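Local atomic coordinates of PelD (Pseudomonas aeruginosa, PDB entry 4ETZ), a protein that binds the second messenger cyclic-di-GMP, largely through its GGDEF-like domain, and acts as an effector of pellicle formation, this piece comprising GAF and GGDEF-like domains. Residues Leu183-Tyr188 with Leu228-Leu233; Ala103-Val108 with Glu124-Phe129. All coordinates share one frame; numbering follows the deposited sequence.

Interaction 1 (Leu183-Tyr188 with Leu228-Leu233); sequences LPACLY and LVLLPL. With C2E (9,9'-[(2R,3R,3aS,5S,7aR,9R,10R,10aS,12S,14aR)-3,5,10,12-tetrahydroxy-5,12-dioxidooctahydro-2H,7H-difuro[3,2-d:3',2'-j][1,3,7,9,2,8]tetraoxadiphosphacyclododecine-2,9-diyl]bis(2-amino-1,9-dihydro-6H-purin-6-one)), chain C.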
loop_
_atom_site.group_PDB
_atom_site.type_symbol
_atom_site.label_atom_id
_atom_site.label_comp_id
_atom_site.label_asym_id
_atom_site.label_seq_id
_atom_site.Cartn_x
_atom_site.Cartn_y
_atom_site.Cartn_z
ATOM N N LEU A 183 -9.354 6.009 -3.969
ATOM C CA LEU A 183 -9.358 4.564 -3.746
ATOM C C LEU A 183 -9.835 4.206 -2.329
ATOM O O LEU A 183 -9.430 4.816 -1.339
ATOM C CB LEU A 183 -8.023 3.905 -4.073
ATOM C CG LEU A 183 -7.442 4.190 -5.469
ATOM C CD1 LEU A 183 -6.220 3.320 -5.627
ATOM C CD2 LEU A 183 -8.451 3.969 -6.626
ATOM N N PRO A 184 -10.717 3.225 -2.241
ATOM C CA PRO A 184 -11.317 2.901 -0.951
ATOM C C PRO A 184 -10.471 1.889 -0.172
ATOM O O PRO A 184 -9.700 1.123 -0.751
ATOM C CB PRO A 184 -12.633 2.262 -1.372
ATOM C CG PRO A 184 -12.202 1.414 -2.565
ATOM C CD PRO A 184 -11.283 2.396 -3.328
ATOM N N ALA A 185 -10.598 1.926 1.145
ATOM C CA ALA A 185 -10.004 0.923 2.022
ATOM C C ALA A 185 -10.897 0.886 3.230
ATOM O O ALA A 185 -11.729 1.789 3.433
ATOM C CB ALA A 185 -8.571 1.281 2.420
ATOM N N CYS A 186 -10.732 -0.175 4.017
ATOM C CA CYS A 186 -11.558 -0.379 5.201
ATOM C C CYS A 186 -10.683 -0.784 6.360
ATOM O O CYS A 186 -9.733 -1.608 6.211
ATOM C CB CYS A 186 -12.560 -1.497 4.942
ATOM S SG CYS A 186 -13.901 -1.531 6.108
ATOM N N LEU A 187 -10.994 -0.210 7.510
ATOM C CA LEU A 187 -10.391 -0.597 8.749
ATOM C C LEU A 187 -11.454 -1.239 9.645
ATOM O O LEU A 187 -12.538 -0.695 9.830
ATOM C CB LEU A 187 -9.883 0.641 9.454
ATOM C CG LEU A 187 -8.463 0.841 9.957
ATOM C CD1 LEU A 187 -8.446 2.083 10.862
ATOM C CD2 LEU A 187 -7.884 -0.387 10.659
ATOM N N TYR A 188 -11.136 -2.388 10.205
ATOM C CA TYR A 188 -11.978 -2.982 11.234
ATOM C C TYR A 188 -11.207 -3.069 12.515
ATOM O O TYR A 188 -10.021 -3.475 12.518
ATOM C CB TYR A 188 -12.343 -4.410 10.866
ATOM C CG TYR A 188 -13.494 -4.537 9.910
ATOM C CD1 TYR A 188 -14.826 -4.411 10.356
ATOM C CD2 TYR A 188 -13.268 -4.837 8.566
ATOM C CE1 TYR A 188 -15.910 -4.579 9.467
ATOM C CE2 TYR A 188 -14.337 -4.990 7.664
ATOM C CZ TYR A 188 -15.643 -4.849 8.113
ATOM O OH TYR A 188 -16.670 -5.023 7.217
ATOM N N LEU A 228 -6.865 -4.998 15.175
ATOM C CA LEU A 228 -7.036 -4.120 13.987
ATOM C C LEU A 228 -6.740 -4.815 12.703
ATOM O O LEU A 228 -5.685 -5.449 12.558
ATOM C CB LEU A 228 -6.067 -2.938 14.044
ATOM C CG LEU A 228 -6.552 -1.515 14.249
ATOM C CD1 LEU A 228 -7.671 -1.439 15.290
ATOM C CD2 LEU A 228 -5.389 -0.616 14.611
ATOM N N VAL A 229 -7.652 -4.687 11.751
ATOM C CA VAL A 229 -7.459 -5.227 10.435
ATOM C C VAL A 229 -7.664 -4.078 9.429
ATOM O O VAL A 229 -8.706 -3.411 9.454
ATOM C CB VAL A 229 -8.448 -6.382 10.139
ATOM C CG1 VAL A 229 -8.165 -7.022 8.771
ATOM C CG2 VAL A 229 -8.402 -7.511 11.261
ATOM N N LEU A 230 -6.672 -3.873 8.551
ATOM C CA LEU A 230 -6.770 -2.910 7.446
ATOM C C LEU A 230 -6.916 -3.682 6.171
ATOM O O LEU A 230 -6.131 -4.602 5.927
ATOM C CB LEU A 230 -5.517 -2.047 7.374
ATOM C CG LEU A 230 -5.416 -1.135 6.124
ATOM C CD1 LEU A 230 -6.486 -0.010 6.193
ATOM C CD2 LEU A 230 -3.985 -0.536 6.038
ATOM N N LEU A 231 -7.927 -3.345 5.372
ATOM C CA LEU A 231 -8.178 -3.950 4.076
ATOM C C LEU A 231 -7.839 -2.910 2.964
ATOM O O LEU A 231 -8.728 -2.166 2.519
ATOM C CB LEU A 231 -9.660 -4.402 3.930
ATOM C CG LEU A 231 -10.411 -5.268 4.986
ATOM C CD1 LEU A 231 -11.741 -5.810 4.403
ATOM C CD2 LEU A 231 -9.579 -6.381 5.441
ATOM N N PRO A 232 -6.557 -2.871 2.507
ATOM C CA PRO A 232 -6.168 -1.933 1.434
ATOM C C PRO A 232 -6.938 -2.184 0.180
ATOM O O PRO A 232 -7.241 -3.327 -0.135
ATOM C CB PRO A 232 -4.661 -2.269 1.174
ATOM C CG PRO A 232 -4.205 -2.931 2.407
ATOM C CD PRO A 232 -5.391 -3.638 3.019
ATOM N N LEU A 233 -7.241 -1.120 -0.557
ATOM C CA LEU A 233 -7.759 -1.244 -1.932
ATOM C C LEU A 233 -8.994 -2.136 -2.012
ATOM O O LEU A 233 -9.132 -2.963 -2.920
ATOM C CB LEU A 233 -6.671 -1.720 -2.907
ATOM C CG LEU A 233 -5.362 -0.912 -2.950
ATOM C CD1 LEU A 233 -4.251 -1.698 -3.619
ATOM C CD2 LEU A 233 -5.581 0.427 -3.674
HETATM P P1 C2E C . -14.785 -15.057 -1.103
HETATM O O2P C2E C . -16.159 -15.598 -0.763
HETATM O O1P C2E C . -13.619 -15.484 -0.244
HETATM O "O5'" C2E C . -14.736 -13.479 -1.126
HETATM C "C5'" C2E C . -15.684 -12.671 -1.836
HETATM C "C4'" C2E C . -15.231 -11.211 -1.828
HETATM O "O4'" C2E C . -15.113 -10.767 -0.486
HETATM C "C3'" C2E C . -13.823 -10.978 -2.381
HETATM O "O3'" C2E C . -13.755 -10.827 -3.789
HETATM C "C2'" C2E C . -13.320 -9.740 -1.681
HETATM O "O2'" C2E C . -13.683 -8.559 -2.400
HETATM C "C1'" C2E C . -14.019 -9.827 -0.342
HETATM N N9 C2E C . -13.074 -10.420 0.650
HETATM C C8 C2E C . -13.222 -11.645 1.168
HETATM N N7 C2E C . -12.279 -11.939 2.065
HETATM C C5 C2E C . -11.454 -10.865 2.125
HETATM C C6 C2E C . -10.227 -10.494 2.863
HETATM O O6 C2E C . -9.626 -11.324 3.766
HETATM N N1 C2E C . -9.699 -9.262 2.632
HETATM C C2 C2E C . -10.221 -8.368 1.731
HETATM N N2 C2E C . -9.607 -7.178 1.577
HETATM N N3 C2E C . -11.351 -8.635 1.033
HETATM C C4 C2E C . -11.986 -9.850 1.183
HETATM P P11 C2E C . -12.436 -11.301 -4.584
HETATM O O21 C2E C . -12.660 -10.893 -6.018
HETATM O O11 C2E C . -11.193 -10.780 -3.904
HETATM O O5A C2E C . -12.515 -12.882 -4.476
HETATM C C5A C2E C . -13.530 -13.616 -5.129
HETATM C C4A C2E C . -13.319 -15.057 -4.741
HETATM O O4A C2E C . -12.005 -15.422 -5.156
HETATM C C3A C2E C . -13.273 -15.267 -3.246
HETATM O O3A C2E C . -14.534 -15.471 -2.642
HETATM C C2A C2E C . -12.424 -16.501 -3.089
HETATM O O2A C2E C . -13.155 -17.695 -3.322
HETATM C C1A C2E C . -11.431 -16.338 -4.209
HETATM N N91 C2E C . -10.223 -15.725 -3.631
HETATM C C81 C2E C . -9.881 -14.427 -3.756
HETATM N N71 C2E C . -8.712 -14.178 -3.111
HETATM C C51 C2E C . -8.325 -15.338 -2.549
HETATM C C61 C2E C . -7.179 -15.758 -1.733
HETATM O O61 C2E C . -6.247 -14.838 -1.430
HETATM N N11 C2E C . -7.096 -17.016 -1.297
HETATM C C21 C2E C . -8.055 -17.924 -1.637
HETATM N N21 C2E C . -7.926 -19.196 -1.193
HETATM N N31 C2E C . -9.132 -17.593 -2.398
HETATM C C41 C2E C . -9.314 -16.345 -2.876
#
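In the antiparallel sheet of the PelD GGDEF domain, strand 185-192 pairs with strand 225-231, whose last residue, Leu231, lines the cyclic-di-GMP pocket. The short strand axes run at 171° and 4.7 Å apart. Two hydrogen-bonded pairs set the register: Tyr188 with Val229, and Cys186 with Leu231. At the second pair the bonds differ: Leu231 N reaches Cys186 O at 2.6 Å, whereas Cys186 N meets Leu231 O at 3.2 Å from above the carbonyl plane, just where the chain leaves the strand at Pro232. Between the two hydrogen-bonded pairs sits the non-hydrogen-bonded pair Leu187 and Leu230, with Leu187 CG 4.3 Å from Leu230 CD1, on the face where Phe167 of helix 162-181 packs. Cys186, Tyr188, Val229 and Leu231 occupy the other face, under helix 236-253; there Tyr188 OH bonds to Ser239 O, and Leu231 CD1 meets the ring edge at Tyr188 CE2. Near Pro184 and Pro232, the side chains of Leu183 and Leu233 run alongside each other with their methyl ends together, Leu183 CD1 3.5 Å from Leu233 CD2. With CG set beside its backbone N (chi1 -50°), Leu231 brings both methyls to one guanine of the ligand, CD1 standing 3.8 Å from the amino nitrogen N2 and CD2 4.0 Å from N1.

Interaction 2 (Ala103-Val108 with Glu124-Phe129); sequences ALQVCV and EQMPFF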
loop_
_atom_site.group_PDB
_atom_site.type_symbol
_atom_site.label_atom_id
_atom_site.label_comp_id
_atom_site.label_asym_id
_atom_site.label_seq_id
_atom_site.Cartn_x
_atom_site.Cartn_y
_atom_site.Cartn_z
ATOM N N ALA A 103 11.225 15.685 -25.443
ATOM C CA ALA A 103 11.450 14.306 -25.867
ATOM C C ALA A 103 10.573 13.348 -25.067
ATOM O O ALA A 103 9.934 12.434 -25.614
ATOM C CB ALA A 103 12.925 13.956 -25.672
ATOM N N LEU A 104 10.530 13.597 -23.767
ATOM C CA LEU A 104 9.813 12.764 -22.834
ATOM C C LEU A 104 8.355 13.122 -22.811
ATOM O O LEU A 104 7.986 14.278 -22.974
ATOM C CB LEU A 104 10.411 12.930 -21.432
ATOM C CG LEU A 104 11.843 12.422 -21.371
ATOM C CD1 LEU A 104 12.409 12.626 -19.974
ATOM C CD2 LEU A 104 11.892 10.956 -21.792
ATOM N N GLN A 105 7.524 12.113 -22.619
ATOM C CA GLN A 105 6.100 12.323 -22.519
ATOM C C GLN A 105 5.556 12.427 -21.091
ATOM O O GLN A 105 4.714 13.280 -20.819
ATOM C CB GLN A 105 5.367 11.253 -23.308
ATOM C CG GLN A 105 5.492 11.474 -24.802
ATOM C CD GLN A 105 4.790 10.414 -25.624
ATOM O OE1 GLN A 105 4.698 10.539 -26.850
ATOM N NE2 GLN A 105 4.307 9.368 -24.972
ATOM N N VAL A 106 6.010 11.532 -20.210
ATOM C CA VAL A 106 5.566 11.475 -18.797
ATOM C C VAL A 106 6.765 11.099 -17.960
ATOM O O VAL A 106 7.577 10.257 -18.360
ATOM C CB VAL A 106 4.544 10.346 -18.493
ATOM C CG1 VAL A 106 3.857 10.597 -17.113
ATOM C CG2 VAL A 106 3.509 10.213 -19.566
ATOM N N CYS A 107 6.864 11.687 -16.783
ATOM C CA CYS A 107 7.794 11.208 -15.759
ATOM C C CYS A 107 7.009 10.861 -14.494
ATOM O O CYS A 107 6.175 11.659 -14.045
ATOM C CB CYS A 107 8.842 12.263 -15.454
ATOM S SG CYS A 107 10.165 12.390 -16.706
ATOM N N VAL A 108 7.265 9.666 -13.949
ATOM C CA VAL A 108 6.595 9.173 -12.738
ATOM C C VAL A 108 7.656 8.842 -11.680
ATOM O O VAL A 108 8.409 7.865 -11.839
ATOM C CB VAL A 108 5.761 7.908 -12.993
ATOM C CG1 VAL A 108 4.891 7.566 -11.755
ATOM C CG2 VAL A 108 4.901 8.074 -14.224
ATOM N N GLU A 124 9.268 7.733 -22.811
ATOM C CA GLU A 124 9.544 8.327 -24.131
ATOM C C GLU A 124 8.291 8.279 -24.988
ATOM O O GLU A 124 7.926 9.266 -25.632
ATOM C CB GLU A 124 10.670 7.548 -24.844
ATOM C CG GLU A 124 10.876 7.907 -26.321
ATOM C CD GLU A 124 11.623 9.191 -26.473
ATOM O OE1 GLU A 124 12.197 9.633 -25.466
ATOM O OE2 GLU A 124 11.652 9.761 -27.583
ATOM N N GLN A 125 7.638 7.128 -24.999
ATOM C CA GLN A 125 6.535 6.884 -25.918
ATOM C C GLN A 125 5.528 5.956 -25.276
ATOM O O GLN A 125 5.886 4.930 -24.686
ATOM C CB GLN A 125 7.041 6.309 -27.280
ATOM C CG GLN A 125 6.005 5.447 -28.057
ATOM C CD GLN A 125 6.519 4.914 -29.421
ATOM O OE1 GLN A 125 7.314 5.560 -30.100
ATOM N NE2 GLN A 125 6.036 3.733 -29.817
ATOM N N MET A 126 4.262 6.348 -25.369
ATOM C CA MET A 126 3.151 5.485 -25.025
ATOM C C MET A 126 2.062 5.883 -26.006
ATOM O O MET A 126 2.092 6.982 -26.517
ATOM C CB MET A 126 2.695 5.690 -23.553
ATOM C CG MET A 126 2.399 7.143 -23.163
ATOM S SD MET A 126 2.225 7.449 -21.393
ATOM C CE MET A 126 0.643 6.686 -21.080
ATOM N N PRO A 127 1.120 4.974 -26.296
ATOM C CA PRO A 127 0.064 5.254 -27.248
ATOM C C PRO A 127 -0.770 6.455 -26.804
ATOM O O PRO A 127 -1.149 6.572 -25.622
ATOM C CB PRO A 127 -0.786 3.983 -27.208
ATOM C CG PRO A 127 0.138 2.926 -26.680
ATOM C CD PRO A 127 0.985 3.631 -25.708
ATOM N N PHE A 128 -1.049 7.339 -27.750
ATOM C CA PHE A 128 -1.800 8.536 -27.444
ATOM C C PHE A 128 -3.158 8.310 -26.798
ATOM O O PHE A 128 -3.576 9.084 -25.958
ATOM C CB PHE A 128 -1.959 9.435 -28.670
ATOM C CG PHE A 128 -2.206 10.851 -28.300
ATOM C CD1 PHE A 128 -1.138 11.675 -27.940
ATOM C CD2 PHE A 128 -3.512 11.345 -28.219
ATOM C CE1 PHE A 128 -1.358 12.992 -27.549
ATOM C CE2 PHE A 128 -3.750 12.669 -27.833
ATOM C CZ PHE A 128 -2.662 13.495 -27.499
ATOM N N PHE A 129 -3.843 7.239 -27.175
ATOM C CA PHE A 129 -5.161 7.004 -26.638
ATOM C C PHE A 129 -5.129 6.664 -25.143
ATOM O O PHE A 129 -6.161 6.786 -24.482
ATOM C CB PHE A 129 -5.939 5.955 -27.486
ATOM C CG PHE A 129 -5.337 4.567 -27.442
ATOM C CD1 PHE A 129 -5.710 3.678 -26.468
ATOM C CD2 PHE A 129 -4.378 4.170 -28.383
ATOM C CE1 PHE A 129 -5.138 2.401 -26.400
ATOM C CE2 PHE A 129 -3.804 2.889 -28.320
ATOM C CZ PHE A 129 -4.194 2.009 -27.333
#
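At one end of two inner strands of the GAF-domain sheet, the residues leading into strand 106-111 meet the chain as it leaves strand 117-123, and Gln105 carries much of the contact. Its side chain runs extended beyond CG and lies over the backbone of Glu124 to Met126. Gln105 CG comes within 3.4 Å of Glu124 O, and Gln105 CD within 3.3 Å of the same Glu124 O, while the terminal amide lies beside Met126 N. The backbones are closest at Leu104 and Glu124, their CA atoms 4.6 Å apart.

Classic beta bulges mark both strand ends: Gln105 and Val106 together face Val123, while Glu124 and Gln125 together face Ile43 of the neighbouring strand. The chain also turns a corner at Glu124, so beyond it the segment leaves the pairing with strand 106-111 and heads for helix 133-151.

On one flank, Glu124 folds back toward Ala103 and Leu104. Its CG is anti to the backbone N, and a bend at chi2 (78°) turns the carboxylate back, placing Glu124 OE1 3.9 Å from Leu104 CD2, where the two side chains cross at about a right angle. Two acceptor oxygens, Glu124 OE1 and Ala103 O, face each other at 3.6 Å without bonding, and OE1 is buried here with no partner in the model. Farther along the chain, Met126 has CG between its backbone N and carbonyl carbon (chi1 52°), which directs the thioether toward strand 106-111. There Met126 SD lies 3.6 Å from Val106 CG2, the side chains crossing nearly perpendicularly, while Phe131 and Phe136 also touch Val106 and Thr135 of helix 133-151 touches Met126.

Overall arrangement
The chain opens with Gln1 and helix 2-16, where Gln1 and Arg4 belong to the ligand pocket, then builds the GAF domain. Here interaction 2 closes a short loop: strand 106-111 turns back through strand 117-123, and residues 124-129 return to the start of strand 106-111. Helix 133-151 then leads out of this sheet, and helix 162-181 runs to strand 185-192. Interaction 1 closes a longer loop, holding helix 198-207 and strand 214-219 between its two paired strands. The contacts follow in series, neither nested nor crossed, their centres 33 Å and nearest atoms about 13 Å apart. Interaction 2 joins parts of the GAF domain, interaction 1 parts of the GGDEF domain, and cyclic-di-GMP touches interaction 1 alone.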